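Local coordinates for Cys-Gly metallodipeptidase DUG1 (Saccharomyces cerevisiae, PDB 4G1P), which hydrolyses the dipeptide Cys-Gly as a zinc- or manganese-dependent M20 peptidase, and forms the catalytic component of the complex that degrades glutathione, at residues I29-S34 and F43-F48; K283-S288 and D308-R313. All blocks are in the same frame, centred on the assembly; numbering follows the deposited sequence.

Contact 1 (I29-S34 and F43-F48); sequences IPAVSS and FDKAKF
Two successive inverse gamma turns, centred on Pro30 and Ala31, carry the loop between helix 16-28 and helix 39-55 and set Ile29 and Ala31 against the second helix at Lys45. The turns are closed by backbone bonds from Ala31 N to Ile29 O and from Val32 N to Pro30 O. Ile29 brings a branched side chain that reaches two turns of the helix. Its CG2, anti to the backbone N, lies 3.9 Å from Asp44 CB, and the same methyl is 3.8 Å from Lys45 N. CD1, at the end of the other branch, sits 3.9 Å from Phe48 CB, oblique to the Phe48 ring. An alanine in place of Ile29 would probably open a gap over Asp44 and Phe48, since neither methyl would remain to cover their CB atoms. At Ala31 the small side chain packs on the lysine stem, CB standing 3.7 Å from Lys45 CB. In Lys45 chi1 (-180°) sets CG beside Ala31 CB; bends at chi2 and chi4 then turn the chain toward its polar partners. Lys45 NZ donates to Tyr103 O and also bonds Thr139 OG1, so a long cationic side chain suits a site where these oxygens and a water satisfy its buried ammonium group. Ala31 also makes a backbone bond with Val105, and Ser33 OG hydrogen-bonds Asp104 OD2, probably an active-site residue, which the loop thus probably helps to place. The water links the segments, accepting from Lys45 NZ at 2.8 Å and donating to Ile29 O at 2.6 Å.

Contact 2 (K283-S288 and D308-R313); sequences KDIEFS and DILMHR
Asp308 O takes two bonds from His312, one turn further along the helix whose Ile309, Leu310 and Arg313 pack on Phe287. His312 N makes the ordinary helical bond at 2.9 Å, and His312 ND1 adds a longer one at 3.2 Å to the same Asp308 O. The two donors come from opposite faces of the carbonyl plane, ND1 standing 40° above it, and the pair ties the imidazole back to its own helix. Across the contact the meeting is mainly hydrophobic, with Phe287 at its centre and no hydrogen bond between the segments. The ring's CG is anti to the backbone N (chi1 -165°), and the ring meets the adjacent Ile309 and Leu310 and, one turn on, Arg313. Ile309 CG2 comes to the ring edge, near its plane, 3.7 Å from Phe287 CE2. Leu310 CD2 approaches obliquely, 3.8 Å from Phe287 CD2, while its other methyl, CD1, lies 3.9 Å from Ile285 CG2; a forked leucine thus serves two neighbours in the loop. Arg313 NH1 approaches Phe287 CZ at 3.5 Å, the guanidinium plane turned 90° to the ring. Ser288 ends the loop as N-cap of helix 289-296, its OG bonding Glu291 OE2. The loop 283-288 joins helix 276-281 to helix 289-296: Leu292 of the latter touches Phe287, Ile309 and Arg313, Leu204 adds to the apolar cluster, and from helix 306-314 Ile309 also packs on Val240 of the second subunit, and Arg313 on Ile236 of that subunit.

How the contacts relate
Contacts 1 and 2 follow one another along the chain and lie on opposite sides of its centre, their centres 36 Å apart and their nearest atoms about 23 Å apart, so neither touches the other. Both set a loop against a helix, but they differ in their surroundings. Contact 1 lies close to the active site: the side chain of Ala31 is about 5 Å from that of Asp104, the probable active-site residue, and that of Lys45 about 12 Å from a bound zinc. Contact 2 lies away from the annotated sites, the side chain of Arg313 being about 12 Å from bound cysteine and glycine; its segment 308-313 packs on the second subunit, which does not touch contact 1.

Contact 1 (I29-S34 and F43-F48)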
loop_
_atom_site.group_PDB
_atom_site.type_symbol
_atom_site.label_atom_id
_atom_site.label_comp_id
_atom_site.label_asym_id
_atom_site.label_seq_id
_atom_site.Cartn_x
_atom_site.Cartn_y
_atom_site.Cartn_z
ATOM N N ILE A 29 -24.531 0.697 8.695
ATOM C CA ILE A 29 -24.009 -0.652 8.597
ATOM C C ILE A 29 -22.993 -0.690 7.462
ATOM O O ILE A 29 -23.358 -0.572 6.294
ATOM C CB ILE A 29 -25.122 -1.640 8.310
ATOM C CG1 ILE A 29 -26.299 -1.383 9.245
ATOM C CG2 ILE A 29 -24.606 -3.050 8.427
ATOM C CD1 ILE A 29 -27.539 -2.156 8.871
ATOM N N PRO A 30 -21.707 -0.840 7.799
ATOM C CA PRO A 30 -20.657 -0.747 6.783
ATOM C C PRO A 30 -20.506 -2.011 5.935
ATOM O O PRO A 30 -19.533 -2.736 6.096
ATOM C CB PRO A 30 -19.396 -0.519 7.619
ATOM C CG PRO A 30 -19.689 -1.180 8.910
ATOM C CD PRO A 30 -21.157 -1.024 9.153
ATOM N N ALA A 31 -21.454 -2.249 5.033
ATOM C CA ALA A 31 -21.425 -3.391 4.119
ATOM C C ALA A 31 -20.295 -3.292 3.090
ATOM O O ALA A 31 -20.547 -3.174 1.888
ATOM C CB ALA A 31 -22.759 -3.488 3.393
ATOM N N VAL A 32 -19.056 -3.322 3.555
ATOM C CA VAL A 32 -17.920 -3.281 2.655
ATOM C C VAL A 32 -17.619 -4.694 2.157
ATOM O O VAL A 32 -16.995 -5.493 2.851
ATOM C CB VAL A 32 -16.707 -2.714 3.372
ATOM C CG1 VAL A 32 -15.499 -2.640 2.426
ATOM C CG2 VAL A 32 -17.044 -1.354 3.968
ATOM N N SER A 33 -18.084 -5.007 0.952
ATOM C CA SER A 33 -17.983 -6.362 0.415
ATOM C C SER A 33 -16.539 -6.810 0.132
ATOM O O SER A 33 -16.267 -7.997 0.009
ATOM C CB SER A 33 -18.812 -6.489 -0.857
ATOM O OG SER A 33 -18.303 -5.633 -1.868
ATOM N N SER A 34 -15.620 -5.867 0.017
ATOM C CA SER A 34 -14.259 -6.213 -0.331
ATOM C C SER A 34 -13.477 -6.564 0.919
ATOM O O SER A 34 -12.346 -7.014 0.824
ATOM C CB SER A 34 -13.577 -5.038 -1.015
ATOM O OG SER A 34 -13.470 -3.935 -0.119
ATOM N N PHE A 43 -24.049 -8.799 5.695
ATOM C CA PHE A 43 -25.261 -9.579 5.936
ATOM C C PHE A 43 -26.294 -8.773 6.713
ATOM O O PHE A 43 -27.495 -8.856 6.418
ATOM C CB PHE A 43 -24.954 -10.878 6.674
ATOM C CG PHE A 43 -23.980 -11.768 5.958
ATOM C CD1 PHE A 43 -23.978 -11.840 4.569
ATOM C CD2 PHE A 43 -23.057 -12.529 6.673
ATOM C CE1 PHE A 43 -23.082 -12.667 3.910
ATOM C CE2 PHE A 43 -22.151 -13.356 6.024
ATOM C CZ PHE A 43 -22.159 -13.429 4.644
ATOM N N ASP A 44 -25.840 -7.983 7.685
ATOM C CA ASP A 44 -26.766 -7.172 8.480
ATOM C C ASP A 44 -27.453 -6.141 7.605
ATOM O O ASP A 44 -28.627 -5.831 7.802
ATOM C CB ASP A 44 -26.053 -6.439 9.612
ATOM C CG ASP A 44 -25.449 -7.377 10.634
ATOM O OD1 ASP A 44 -25.815 -8.566 10.646
ATOM O OD2 ASP A 44 -24.609 -6.913 11.428
ATOM N N LYS A 45 -26.698 -5.610 6.646
ATOM C CA LYS A 45 -27.212 -4.642 5.700
ATOM C C LYS A 45 -28.323 -5.288 4.881
ATOM O O LYS A 45 -29.403 -4.722 4.745
ATOM C CB LYS A 45 -26.073 -4.149 4.808
ATOM C CG LYS A 45 -26.441 -3.116 3.762
ATOM C CD LYS A 45 -26.554 -1.738 4.347
ATOM C CE LYS A 45 -26.895 -0.693 3.284
ATOM N NZ LYS A 45 -25.714 -0.184 2.555
ATOM N N ALA A 46 -28.063 -6.487 4.366
ATOM C CA ALA A 46 -29.070 -7.221 3.591
ATOM C C ALA A 46 -30.292 -7.500 4.447
ATOM O O ALA A 46 -31.429 -7.431 3.980
ATOM C CB ALA A 46 -28.504 -8.532 3.066
ATOM N N LYS A 47 -30.041 -7.813 5.708
ATOM C CA LYS A 47 -31.102 -8.150 6.623
ATOM C C LYS A 47 -31.945 -6.911 6.849
ATOM O O LYS A 47 -33.175 -6.970 6.793
ATOM C CB LYS A 47 -30.528 -8.683 7.948
ATOM C CG LYS A 47 -31.552 -9.392 8.824
ATOM C CD LYS A 47 -31.089 -9.462 10.264
ATOM C CE LYS A 47 -30.964 -8.063 10.887
ATOM N NZ LYS A 47 -30.174 -8.052 12.170
ATOM N N PHE A 48 -31.273 -5.785 7.078
ATOM C CA PHE A 48 -31.958 -4.523 7.308
ATOM C C PHE A 48 -32.861 -4.162 6.138
ATOM O O PHE A 48 -33.995 -3.747 6.330
ATOM C CB PHE A 48 -30.958 -3.397 7.532
ATOM C CG PHE A 48 -31.581 -2.033 7.550
ATOM C CD1 PHE A 48 -32.377 -1.632 8.613
ATOM C CD2 PHE A 48 -31.384 -1.151 6.500
ATOM C CE1 PHE A 48 -32.968 -0.367 8.633
ATOM C CE2 PHE A 48 -31.964 0.112 6.508
ATOM C CZ PHE A 48 -32.763 0.504 7.581
HETATM O O HOH W 1 -23.452 0.538 3.978
#

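Contact 2 (K283-S288 and D308-R313)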
loop_
_atom_site.group_PDB
_atom_site.type_symbol
_atom_site.label_atom_id
_atom_site.label_comp_id
_atom_site.label_asym_id
_atom_site.label_seq_id
_atom_site.Cartn_x
_atom_site.Cartn_y
_atom_site.Cartn_z
ATOM N N LYS A 283 -24.432 15.928 -29.643
ATOM C CA LYS A 283 -24.423 17.344 -29.737
ATOM C C LYS A 283 -25.666 17.765 -29.040
ATOM O O LYS A 283 -26.610 17.031 -28.945
ATOM C CB LYS A 283 -24.133 17.793 -31.147
ATOM C CG LYS A 283 -23.466 19.133 -31.142
ATOM C CD LYS A 283 -23.405 19.679 -29.726
ATOM C CE LYS A 283 -23.300 21.205 -29.732
ATOM N NZ LYS A 283 -23.487 21.815 -31.085
ATOM N N ASP A 284 -25.622 18.967 -28.529
ATOM C CA ASP A 284 -26.671 19.474 -27.714
ATOM C C ASP A 284 -26.557 19.063 -26.307
ATOM O O ASP A 284 -27.449 19.265 -25.540
ATOM C CB ASP A 284 -27.954 18.811 -28.139
ATOM C CG ASP A 284 -28.697 19.629 -29.100
ATOM O OD1 ASP A 284 -28.571 20.845 -29.022
ATOM O OD2 ASP A 284 -29.363 19.082 -29.977
ATOM N N ILE A 285 -25.413 18.575 -25.933
ATOM C CA ILE A 285 -25.245 18.118 -24.597
ATOM C C ILE A 285 -24.774 19.395 -23.990
ATOM O O ILE A 285 -24.262 20.228 -24.662
ATOM C CB ILE A 285 -24.478 16.808 -24.467
ATOM C CG1 ILE A 285 -25.431 15.670 -24.680
ATOM C CG2 ILE A 285 -23.850 16.682 -23.104
ATOM C CD1 ILE A 285 -24.746 14.428 -25.105
ATOM N N GLU A 286 -24.977 19.560 -22.705
ATOM C CA GLU A 286 -24.359 20.648 -22.015
ATOM C C GLU A 286 -23.246 20.183 -21.157
ATOM O O GLU A 286 -23.440 19.473 -20.227
ATOM C CB GLU A 286 -25.356 21.387 -21.167
ATOM C CG GLU A 286 -26.769 21.225 -21.633
ATOM C CD GLU A 286 -27.596 22.461 -21.423
ATOM O OE1 GLU A 286 -27.248 23.248 -20.548
ATOM O OE2 GLU A 286 -28.572 22.634 -22.137
ATOM N N PHE A 287 -22.060 20.609 -21.489
ATOM C CA PHE A 287 -20.895 20.293 -20.671
ATOM C C PHE A 287 -19.682 21.094 -21.099
ATOM O O PHE A 287 -19.510 21.403 -22.276
ATOM C CB PHE A 287 -20.557 18.813 -20.750
ATOM C CG PHE A 287 -19.617 18.359 -19.684
ATOM C CD1 PHE A 287 -20.014 18.348 -18.358
ATOM C CD2 PHE A 287 -18.343 17.928 -20.002
ATOM C CE1 PHE A 287 -19.151 17.921 -17.366
ATOM C CE2 PHE A 287 -17.472 17.499 -19.020
ATOM C CZ PHE A 287 -17.876 17.492 -17.702
ATOM N N SER A 288 -18.830 21.415 -20.137
ATOM C CA SER A 288 -17.610 22.143 -20.420
ATOM C C SER A 288 -16.500 21.667 -19.493
ATOM O O SER A 288 -16.760 21.109 -18.413
ATOM C CB SER A 288 -17.837 23.615 -20.188
ATOM O OG SER A 288 -18.102 23.820 -18.816
ATOM N N ASP A 308 -14.599 16.144 -27.189
ATOM C CA ASP A 308 -13.488 15.268 -26.846
ATOM C C ASP A 308 -13.609 14.700 -25.445
ATOM O O ASP A 308 -13.457 13.491 -25.247
ATOM C CB ASP A 308 -12.163 15.999 -27.007
ATOM C CG ASP A 308 -11.745 16.115 -28.456
ATOM O OD1 ASP A 308 -11.983 15.140 -29.214
ATOM O OD2 ASP A 308 -11.188 17.179 -28.824
ATOM N N ILE A 309 -13.876 15.576 -24.479
ATOM C CA ILE A 309 -14.097 15.141 -23.114
ATOM C C ILE A 309 -15.197 14.090 -23.097
ATOM O O ILE A 309 -15.056 13.035 -22.480
ATOM C CB ILE A 309 -14.516 16.296 -22.213
ATOM C CG1 ILE A 309 -13.433 17.372 -22.181
ATOM C CG2 ILE A 309 -14.777 15.789 -20.817
ATOM C CD1 ILE A 309 -13.905 18.704 -21.626
ATOM N N LEU A 310 -16.286 14.361 -23.809
ATOM C CA LEU A 310 -17.415 13.451 -23.765
ATOM C C LEU A 310 -17.066 12.118 -24.417
ATOM O O LEU A 310 -17.340 11.054 -23.856
ATOM C CB LEU A 310 -18.673 14.085 -24.366
ATOM C CG LEU A 310 -19.192 15.357 -23.679
ATOM C CD1 LEU A 310 -20.298 16.004 -24.491
ATOM C CD2 LEU A 310 -19.664 15.102 -22.252
ATOM N N MET A 311 -16.427 12.172 -25.578
ATOM C CA MET A 311 -16.134 10.944 -26.306
ATOM C C MET A 311 -15.069 10.086 -25.641
ATOM O O MET A 311 -15.095 8.853 -25.742
ATOM C CB MET A 311 -15.780 11.237 -27.761
ATOM C CG MET A 311 -16.996 11.619 -28.594
ATOM S SD MET A 311 -16.626 11.591 -30.346
ATOM C CE MET A 311 -15.165 12.626 -30.376
ATOM N N HIS A 312 -14.146 10.735 -24.944
ATOM C CA HIS A 312 -13.139 9.995 -24.214
ATOM C C HIS A 312 -13.627 9.468 -22.859
ATOM O O HIS A 312 -13.046 8.521 -22.330
ATOM C CB HIS A 312 -11.829 10.783 -24.117
ATOM C CG HIS A 312 -11.014 10.708 -25.370
ATOM N ND1 HIS A 312 -10.934 11.746 -26.274
ATOM C CD2 HIS A 312 -10.289 9.694 -25.898
ATOM C CE1 HIS A 312 -10.178 11.381 -27.293
ATOM N NE2 HIS A 312 -9.776 10.140 -27.089
ATOM N N ARG A 313 -14.697 10.054 -22.312
ATOM C CA ARG A 313 -15.393 9.427 -21.183
ATOM C C ARG A 313 -16.315 8.303 -21.626
ATOM O O ARG A 313 -16.517 7.355 -20.886
ATOM C CB ARG A 313 -16.274 10.412 -20.429
ATOM C CG ARG A 313 -15.580 11.611 -19.885
ATOM C CD ARG A 313 -16.618 12.618 -19.437
ATOM N NE ARG A 313 -17.276 12.183 -18.214
ATOM C CZ ARG A 313 -17.368 12.934 -17.128
ATOM N NH1 ARG A 313 -16.859 14.153 -17.139
ATOM N NH2 ARG A 313 -17.977 12.473 -16.043
#